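Local structure of DNA ligase (Alteromonas mediterranea, 6GDR) at residues L74-G79 with A126-M131; V268-Y273 with R282-L287. The protein probably seals nicks in DNA as an ATP-dependent ligase of the compact Lig E type, with AMP and DNA bound together in this structure. All blocks are in the same frame, centred on the assembly; numbering follows the deposited sequence.

Contact 1: L74-G79 with A126-M131; sequences LWIARG and AKVRFM. Unlike the reference sequence in segment 126-131: Val128 (reference Ile).
Trp75 and Arg129 exchange two backbone hydrogen bonds, Trp75 N to Arg129 O at 3.0 Å and Arg129 N to Trp75 O at 3.1 Å, forming one hydrogen-bonded antiparallel pair, the last bridge before the chain turns away beyond Ile76. The second donor is tilted 31° from the plane of the Trp75 carbonyl. The tight side of the pairing is the buried one, where Leu74 meets Phe130. Leu74 CD2 comes to 3.7 Å from Phe130 CD1, reaching the ring at its edge and in its plane. Beyond the strand ends Ile76 CG1 packs on Val128 CG2 at 3.8 Å, while Ile76 CG2 sits 3.3 Å from Lys127 O.

The other face is looser and nearer solvent. Trp75 and Arg129, both partly exposed, lie side by side there, pointing the same way, but their closest side-chain atoms, CZ3 and NH1, are 4.1 Å apart, with NH1 at the indole edge and the two planes 34° apart. Met131 SD lies over one face of the Arg129 guanidinium. Trp75 CG stands anti to its backbone N (chi1 -179°), which brings CE3 beside Met131 CG at 3.9 Å.

Within the nucleotidyltransferase part of the ligase, these are two neighbouring inner strands of a mixed sheet. Leu74 bonds through its backbone to Ile38, and Phe130 to Thr160 and Ala162. Met131 bonds through its backbone to Glu73 and packs its side chain on Leu35 and Val164; these three partners belong to the AMP pocket. Helix 81-89 covers Leu74 and Ile76, and helix 59-62 covers Leu74 and Val128.

Contact 2: V268-Y273 with R282-L287; sequences VTFKFY and RFASFL. With nucleotides of chain C.
Lys271 NZ gives hydrogen bonds to two groups, Tyr273 OH at 2.9 Å and the phosphate oxygen OP1 of DC3 of chain C at 2.5 Å, a length too short to take literally. The lysine side chain is extended beyond CG, and on its way to the phosphate it runs past Ser285, with Lys271 CG 3.3 Å from Ser285 OG. Ser285 CB itself rests against the DC3 sugar. Lys271 also makes a cation-pi contact with Phe213.

Behind this DNA-facing side, Lys271 and Ser285 form a hydrogen-bonded antiparallel pair in the hairpin of the last two strands of the OB domain; strand 214-225 pairs with the other side of strand 267-272. Tyr273 N closes the loop end on Arg282 O at 2.9 Å, almost straight at 177°. On the opposite face of the sheet, Phe270 CD1 touches Ala284 CB at 4.0 Å, and the edge of the Phe286 ring receives Val268 CB.

Phe283 crosses Tyr273 at about a right angle, its CB 3.6 Å from Tyr273 CD2. One face of the Phe283 ring lies against DC1 of chain C, whose C2' is 3.5 Å above the ring plane. Arg282 CG covers the other face, and its guanidinium goes on to a salt bridge with Asp36 and a cation-pi contact with Phe81.

Overall arrangement
The two contacts come in series along the chain and lie on opposite sides of its centre, their centres 28 Å apart and their nearest atoms about 7 Å apart without touching. They share no sheet: contact 1 belongs to a mixed sheet of the nucleotidyltransferase domain, contact 2 to the antiparallel sheet of the OB domain. AMP lies close to both, about 7 Å from the side chains of Met131 and Phe283. Arg282 of contact 2 reaches across to helix 81-89, which packs on contact 1. This joins the two domains beside the DNA, consistent with a ligase closed around its substrate.

Contact 1: L74-G79 with A126-M131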
loop_
_atom_site.group_PDB
_atom_site.type_symbol
_atom_site.label_atom_id
_atom_site.label_comp_id
_atom_site.label_asym_id
_atom_site.label_seq_id
_atom_site.Cartn_x
_atom_site.Cartn_y
_atom_site.Cartn_z
ATOM N N LEU D 74 6.028 6.128 -5.941
ATOM C CA LEU D 74 5.592 7.253 -6.757
ATOM C C LEU D 74 4.289 7.800 -6.189
ATOM O O LEU D 74 3.282 7.087 -6.129
ATOM C CB LEU D 74 5.421 6.823 -8.211
ATOM C CG LEU D 74 6.700 6.348 -8.903
ATOM C CD1 LEU D 74 6.391 5.818 -10.292
ATOM C CD2 LEU D 74 7.726 7.469 -8.978
ATOM N N TRP D 75 4.308 9.066 -5.778
ATOM C CA TRP D 75 3.262 9.599 -4.921
ATOM C C TRP D 75 3.180 11.106 -5.106
ATOM O O TRP D 75 4.192 11.774 -5.333
ATOM C CB TRP D 75 3.547 9.237 -3.457
ATOM C CG TRP D 75 2.539 9.710 -2.457
ATOM C CD1 TRP D 75 1.298 9.190 -2.232
ATOM C CD2 TRP D 75 2.704 10.779 -1.518
ATOM N NE1 TRP D 75 0.675 9.877 -1.217
ATOM C CE2 TRP D 75 1.517 10.858 -0.763
ATOM C CE3 TRP D 75 3.738 11.680 -1.246
ATOM C CZ2 TRP D 75 1.336 11.803 0.246
ATOM C CZ3 TRP D 75 3.555 12.620 -0.247
ATOM C CH2 TRP D 75 2.362 12.674 0.487
ATOM N N ILE D 76 1.957 11.629 -5.012
ATOM C CA ILE D 76 1.702 13.059 -5.143
ATOM C C ILE D 76 1.322 13.612 -3.777
ATOM O O ILE D 76 2.057 14.411 -3.187
ATOM C CB ILE D 76 0.592 13.337 -6.176
ATOM C CG1 ILE D 76 0.986 12.786 -7.549
ATOM C CG2 ILE D 76 0.307 14.836 -6.267
ATOM C CD1 ILE D 76 -0.168 12.701 -8.528
ATOM N N ALA D 77 0.167 13.191 -3.273
ATOM C CA ALA D 77 -0.331 13.633 -1.978
ATOM C C ALA D 77 -1.324 12.591 -1.479
ATOM O O ALA D 77 -1.617 11.608 -2.165
ATOM C CB ALA D 77 -0.968 15.022 -2.075
ATOM N N ARG D 78 -1.841 12.812 -0.274
ATOM C CA ARG D 78 -2.800 11.888 0.311
ATOM C C ARG D 78 -4.097 11.871 -0.492
ATOM O O ARG D 78 -4.536 12.889 -1.032
ATOM C CB ARG D 78 -3.089 12.275 1.761
ATOM C CG ARG D 78 -1.879 12.188 2.671
ATOM C CD ARG D 78 -2.139 12.870 4.002
ATOM N NE ARG D 78 -1.016 12.718 4.923
ATOM C CZ ARG D 78 -0.872 13.410 6.049
ATOM N NH1 ARG D 78 -1.778 14.312 6.401
ATOM N NH2 ARG D 78 0.183 13.202 6.824
ATOM N N GLY D 79 -4.713 10.692 -0.562
ATOM C CA GLY D 79 -5.975 10.546 -1.259
ATOM C C GLY D 79 -5.907 10.766 -2.753
ATOM O O GLY D 79 -6.922 11.110 -3.363
ATOM N N ALA D 126 4.375 16.354 -13.458
ATOM C CA ALA D 126 4.954 17.550 -12.852
ATOM C C ALA D 126 4.916 17.471 -11.331
ATOM O O ALA D 126 5.910 17.769 -10.658
ATOM C CB ALA D 126 4.215 18.793 -13.348
ATOM N N LYS D 127 3.777 17.067 -10.768
ATOM C CA LYS D 127 3.591 17.025 -9.324
ATOM C C LYS D 127 3.745 15.617 -8.755
ATOM O O LYS D 127 3.254 15.342 -7.655
ATOM C CB LYS D 127 2.224 17.608 -8.960
ATOM C CG LYS D 127 2.155 19.125 -9.099
ATOM C CD LYS D 127 2.818 19.828 -7.918
ATOM C CE LYS D 127 3.245 21.247 -8.265
ATOM N NZ LYS D 127 4.640 21.304 -8.790
ATOM N N VAL D 128 4.423 14.728 -9.475
ATOM C CA VAL D 128 4.730 13.390 -8.990
ATOM C C VAL D 128 6.136 13.399 -8.411
ATOM O O VAL D 128 7.024 14.116 -8.888
ATOM C CB VAL D 128 4.599 12.338 -10.112
ATOM C CG1 VAL D 128 5.027 10.960 -9.621
ATOM C CG2 VAL D 128 3.169 12.295 -10.629
ATOM N N ARG D 129 6.341 12.594 -7.370
ATOM C CA ARG D 129 7.639 12.480 -6.723
ATOM C C ARG D 129 7.940 11.014 -6.445
ATOM O O ARG D 129 7.039 10.179 -6.337
ATOM C CB ARG D 129 7.693 13.287 -5.417
ATOM C CG ARG D 129 7.603 14.791 -5.616
ATOM C CD ARG D 129 8.030 15.537 -4.364
ATOM N NE ARG D 129 7.113 15.310 -3.250
ATOM C CZ ARG D 129 7.371 15.639 -1.987
ATOM N NH1 ARG D 129 6.474 15.395 -1.042
ATOM N NH2 ARG D 129 8.527 16.207 -1.666
ATOM N N PHE D 130 9.231 10.714 -6.330
ATOM C CA PHE D 130 9.712 9.363 -6.050
ATOM C C PHE D 130 10.128 9.326 -4.583
ATOM O O PHE D 130 11.252 9.680 -4.225
ATOM C CB PHE D 130 10.860 8.996 -6.983
ATOM C CG PHE D 130 11.451 7.640 -6.718
ATOM C CD1 PHE D 130 10.837 6.497 -7.200
ATOM C CD2 PHE D 130 12.626 7.509 -5.997
ATOM C CE1 PHE D 130 11.381 5.248 -6.962
ATOM C CE2 PHE D 130 13.173 6.264 -5.755
ATOM C CZ PHE D 130 12.551 5.132 -6.240
ATOM N N MET D 131 9.203 8.894 -3.729
ATOM C CA MET D 131 9.424 8.863 -2.284
ATOM C C MET D 131 10.169 7.580 -1.938
ATOM O O MET D 131 9.573 6.554 -1.607
ATOM C CB MET D 131 8.097 8.957 -1.541
ATOM C CG MET D 131 7.178 10.068 -2.041
ATOM S SD MET D 131 7.920 11.710 -1.954
ATOM C CE MET D 131 8.173 11.888 -0.191
#

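Contact 2: V268-Y273 with R282-L287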
loop_
_atom_site.group_PDB
_atom_site.type_symbol
_atom_site.label_atom_id
_atom_site.label_comp_id
_atom_site.label_asym_id
_atom_site.label_seq_id
_atom_site.Cartn_x
_atom_site.Cartn_y
_atom_site.Cartn_z
ATOM N N VAL D 268 -25.274 -8.403 5.753
ATOM C CA VAL D 268 -23.958 -8.914 6.107
ATOM C C VAL D 268 -23.096 -7.758 6.587
ATOM O O VAL D 268 -23.292 -6.604 6.190
ATOM C CB VAL D 268 -23.277 -9.634 4.922
ATOM C CG1 VAL D 268 -24.128 -10.806 4.455
ATOM C CG2 VAL D 268 -23.021 -8.662 3.774
ATOM N N THR D 269 -22.134 -8.076 7.446
ATOM C CA THR D 269 -21.164 -7.107 7.934
ATOM C C THR D 269 -19.815 -7.364 7.280
ATOM O O THR D 269 -19.365 -8.511 7.184
ATOM C CB THR D 269 -21.024 -7.179 9.456
ATOM O OG1 THR D 269 -22.316 -7.044 10.062
ATOM C CG2 THR D 269 -20.114 -6.068 9.970
ATOM N N PHE D 270 -19.170 -6.287 6.837
ATOM C CA PHE D 270 -17.900 -6.373 6.137
ATOM C C PHE D 270 -16.955 -5.310 6.675
ATOM O O PHE D 270 -17.386 -4.242 7.117
ATOM C CB PHE D 270 -18.078 -6.182 4.625
ATOM C CG PHE D 270 -18.477 -4.784 4.235
ATOM C CD1 PHE D 270 -17.520 -3.857 3.855
ATOM C CD2 PHE D 270 -19.805 -4.398 4.253
ATOM C CE1 PHE D 270 -17.882 -2.572 3.498
ATOM C CE2 PHE D 270 -20.173 -3.113 3.896
ATOM C CZ PHE D 270 -19.210 -2.200 3.518
ATOM N N LYS D 271 -15.663 -5.613 6.630
ATOM C CA LYS D 271 -14.634 -4.638 6.951
ATOM C C LYS D 271 -14.082 -4.042 5.664
ATOM O O LYS D 271 -14.144 -4.649 4.593
ATOM C CB LYS D 271 -13.505 -5.270 7.775
ATOM C CG LYS D 271 -12.401 -5.939 6.969
ATOM C CD LYS D 271 -11.337 -6.509 7.891
ATOM C CE LYS D 271 -10.077 -6.869 7.126
ATOM N NZ LYS D 271 -8.971 -7.277 8.036
ATOM N N PHE D 272 -13.540 -2.833 5.780
ATOM C CA PHE D 272 -13.020 -2.131 4.618
ATOM C C PHE D 272 -11.996 -1.106 5.081
ATOM O O PHE D 272 -11.998 -0.677 6.237
ATOM C CB PHE D 272 -14.145 -1.459 3.823
ATOM C CG PHE D 272 -14.854 -0.371 4.578
ATOM C CD1 PHE D 272 -15.814 -0.679 5.526
ATOM C CD2 PHE D 272 -14.563 0.960 4.335
ATOM C CE1 PHE D 272 -16.469 0.323 6.222
ATOM C CE2 PHE D 272 -15.214 1.966 5.025
ATOM C CZ PHE D 272 -16.168 1.646 5.970
ATOM N N TYR D 273 -11.122 -0.721 4.155
ATOM C CA TYR D 273 -10.036 0.219 4.423
ATOM C C TYR D 273 -10.319 1.500 3.643
ATOM O O TYR D 273 -9.714 1.769 2.604
ATOM C CB TYR D 273 -8.684 -0.394 4.037
ATOM C CG TYR D 273 -8.336 -1.650 4.801
ATOM C CD1 TYR D 273 -7.425 -1.620 5.850
ATOM C CD2 TYR D 273 -8.918 -2.868 4.476
ATOM C CE1 TYR D 273 -7.103 -2.767 6.549
ATOM C CE2 TYR D 273 -8.603 -4.019 5.170
ATOM C CZ TYR D 273 -7.695 -3.964 6.205
ATOM O OH TYR D 273 -7.379 -5.107 6.899
ATOM N N ARG D 282 -13.034 -0.082 -0.059
ATOM C CA ARG D 282 -11.811 -0.605 -0.651
ATOM C C ARG D 282 -11.275 -1.767 0.176
ATOM O O ARG D 282 -11.337 -1.750 1.410
ATOM C CB ARG D 282 -10.743 0.486 -0.766
ATOM C CG ARG D 282 -9.410 -0.053 -1.246
ATOM C CD ARG D 282 -8.559 0.978 -1.966
ATOM N NE ARG D 282 -7.768 1.787 -1.044
ATOM C CZ ARG D 282 -6.660 2.439 -1.381
ATOM N NH1 ARG D 282 -6.191 2.375 -2.621
ATOM N NH2 ARG D 282 -6.010 3.150 -0.473
ATOM N N PHE D 283 -10.747 -2.777 -0.517
ATOM C CA PHE D 283 -10.187 -3.965 0.126
ATOM C C PHE D 283 -11.212 -4.641 1.030
ATOM O O PHE D 283 -10.860 -5.234 2.053
ATOM C CB PHE D 283 -8.927 -3.622 0.928
ATOM C CG PHE D 283 -7.926 -2.790 0.173
ATOM C CD1 PHE D 283 -7.825 -2.868 -1.207
ATOM C CD2 PHE D 283 -7.082 -1.925 0.854
ATOM C CE1 PHE D 283 -6.902 -2.099 -1.894
ATOM C CE2 PHE D 283 -6.158 -1.153 0.172
ATOM C CZ PHE D 283 -6.068 -1.241 -1.201
ATOM N N ALA D 284 -12.486 -4.561 0.659
ATOM C CA ALA D 284 -13.545 -5.069 1.516
ATOM C C ALA D 284 -13.485 -6.588 1.612
ATOM O O ALA D 284 -13.148 -7.278 0.646
ATOM C CB ALA D 284 -14.910 -4.636 0.987
ATOM N N SER D 285 -13.817 -7.108 2.793
ATOM C CA SER D 285 -13.885 -8.543 3.022
ATOM C C SER D 285 -15.040 -8.842 3.966
ATOM O O SER D 285 -15.420 -8.009 4.792
ATOM C CB SER D 285 -12.572 -9.090 3.602
ATOM O OG SER D 285 -12.252 -8.458 4.827
ATOM N N PHE D 286 -15.593 -10.043 3.831
ATOM C CA PHE D 286 -16.740 -10.451 4.627
ATOM C C PHE D 286 -16.302 -10.888 6.020
ATOM O O PHE D 286 -15.236 -11.484 6.195
ATOM C CB PHE D 286 -17.485 -11.589 3.926
ATOM C CG PHE D 286 -18.508 -12.271 4.787
ATOM C CD1 PHE D 286 -19.748 -11.693 5.009
ATOM C CD2 PHE D 286 -18.233 -13.497 5.368
ATOM C CE1 PHE D 286 -20.689 -12.323 5.800
ATOM C CE2 PHE D 286 -19.170 -14.131 6.159
ATOM C CZ PHE D 286 -20.400 -13.545 6.376
ATOM N N LEU D 287 -17.139 -10.582 7.014
ATOM C CA LEU D 287 -16.881 -10.967 8.398
ATOM C C LEU D 287 -17.892 -12.012 8.859
ATOM O O LEU D 287 -17.597 -13.212 8.860
ATOM C CB LEU D 287 -16.933 -9.742 9.311
ATOM C CG LEU D 287 -15.804 -8.724 9.150
ATOM C CD1 LEU D 287 -16.270 -7.352 9.607
ATOM C CD2 LEU D 287 -14.577 -9.160 9.933
ATOM O OP3 DC C 1 0.283 -6.944 -0.646
ATOM P P DC C 1 0.158 -5.637 -1.330
ATOM O OP1 DC C 1 0.698 -5.795 -2.696
ATOM O OP2 DC C 1 0.747 -4.612 -0.440
ATOM O "O5'" DC C 1 -1.401 -5.310 -1.454
ATOM C "C5'" DC C 1 -1.877 -3.999 -1.195
ATOM C "C4'" DC C 1 -3.385 -3.989 -1.056
ATOM O "O4'" DC C 1 -3.996 -4.223 -2.353
ATOM C "C3'" DC C 1 -3.949 -5.072 -0.153
ATOM O "O3'" DC C 1 -3.962 -4.655 1.207
ATOM C "C2'" DC C 1 -5.343 -5.270 -0.718
ATOM C "C1'" DC C 1 -5.122 -5.074 -2.213
ATOM N N1 DC C 1 -4.855 -6.345 -2.944
ATOM C C2 DC C 1 -5.924 -7.166 -3.305
ATOM O O2 DC C 1 -7.074 -6.817 -3.015
ATOM N N3 DC C 1 -5.669 -8.322 -3.968
ATOM C C4 DC C 1 -4.414 -8.660 -4.263
ATOM N N4 DC C 1 -4.211 -9.809 -4.918
ATOM C C5 DC C 1 -3.309 -7.835 -3.900
ATOM C C6 DC C 1 -3.573 -6.699 -3.247
ATOM P P DA C 2 -3.830 -5.745 2.382
ATOM O OP1 DA C 2 -3.786 -5.011 3.666
ATOM O OP2 DA C 2 -2.731 -6.668 2.019
ATOM O "O5'" DA C 2 -5.200 -6.565 2.301
ATOM C "C5'" DA C 2 -6.430 -5.922 2.607
ATOM C "C4'" DA C 2 -7.612 -6.812 2.267
ATOM O "O4'" DA C 2 -7.652 -7.045 0.834
ATOM C "C3'" DA C 2 -7.571 -8.203 2.877
ATOM O "O3'" DA C 2 -8.067 -8.210 4.207
ATOM C "C2'" DA C 2 -8.451 -8.991 1.922
ATOM C "C1'" DA C 2 -8.126 -8.361 0.573
ATOM N N9 DA C 2 -7.109 -9.098 -0.174
ATOM C C8 DA C 2 -5.772 -8.818 -0.248
ATOM N N7 DA C 2 -5.095 -9.663 -0.992
ATOM C C5 DA C 2 -6.054 -10.565 -1.427
ATOM C C6 DA C 2 -5.983 -11.706 -2.251
ATOM N N6 DA C 2 -4.848 -12.145 -2.805
ATOM N N1 DA C 2 -7.128 -12.380 -2.486
ATOM C C2 DA C 2 -8.262 -11.937 -1.932
ATOM N N3 DA C 2 -8.454 -10.881 -1.144
ATOM C C4 DA C 2 -7.300 -10.231 -0.929
ATOM P P DC C 3 -7.613 -9.373 5.218
ATOM O OP1 DC C 3 -8.302 -9.153 6.510
ATOM O OP2 DC C 3 -6.136 -9.451 5.178
ATOM O "O5'" DC C 3 -8.182 -10.709 4.546
ATOM C "C5'" DC C 3 -9.583 -10.881 4.380
ATOM C "C4'" DC C 3 -9.885 -12.095 3.515
ATOM O "O4'" DC C 3 -9.173 -11.984 2.261
ATOM C "C3'" DC C 3 -9.444 -13.422 4.106
ATOM O "O3'" DC C 3 -10.471 -13.980 4.919
ATOM C "C2'" DC C 3 -9.148 -14.282 2.878
ATOM C "C1'" DC C 3 -8.848 -13.271 1.769
ATOM N N1 DC C 3 -7.421 -13.269 1.329
ATOM C C2 DC C 3 -6.983 -14.226 0.409
ATOM O O2 DC C 3 -7.790 -15.061 -0.020
ATOM N N3 DC C 3 -5.687 -14.213 0.016
ATOM C C4 DC C 3 -4.850 -13.297 0.503
ATOM N N4 DC C 3 -3.579 -13.324 0.083
ATOM C C5 DC C 3 -5.278 -12.311 1.440
ATOM C C6 DC C 3 -6.559 -12.334 1.821
#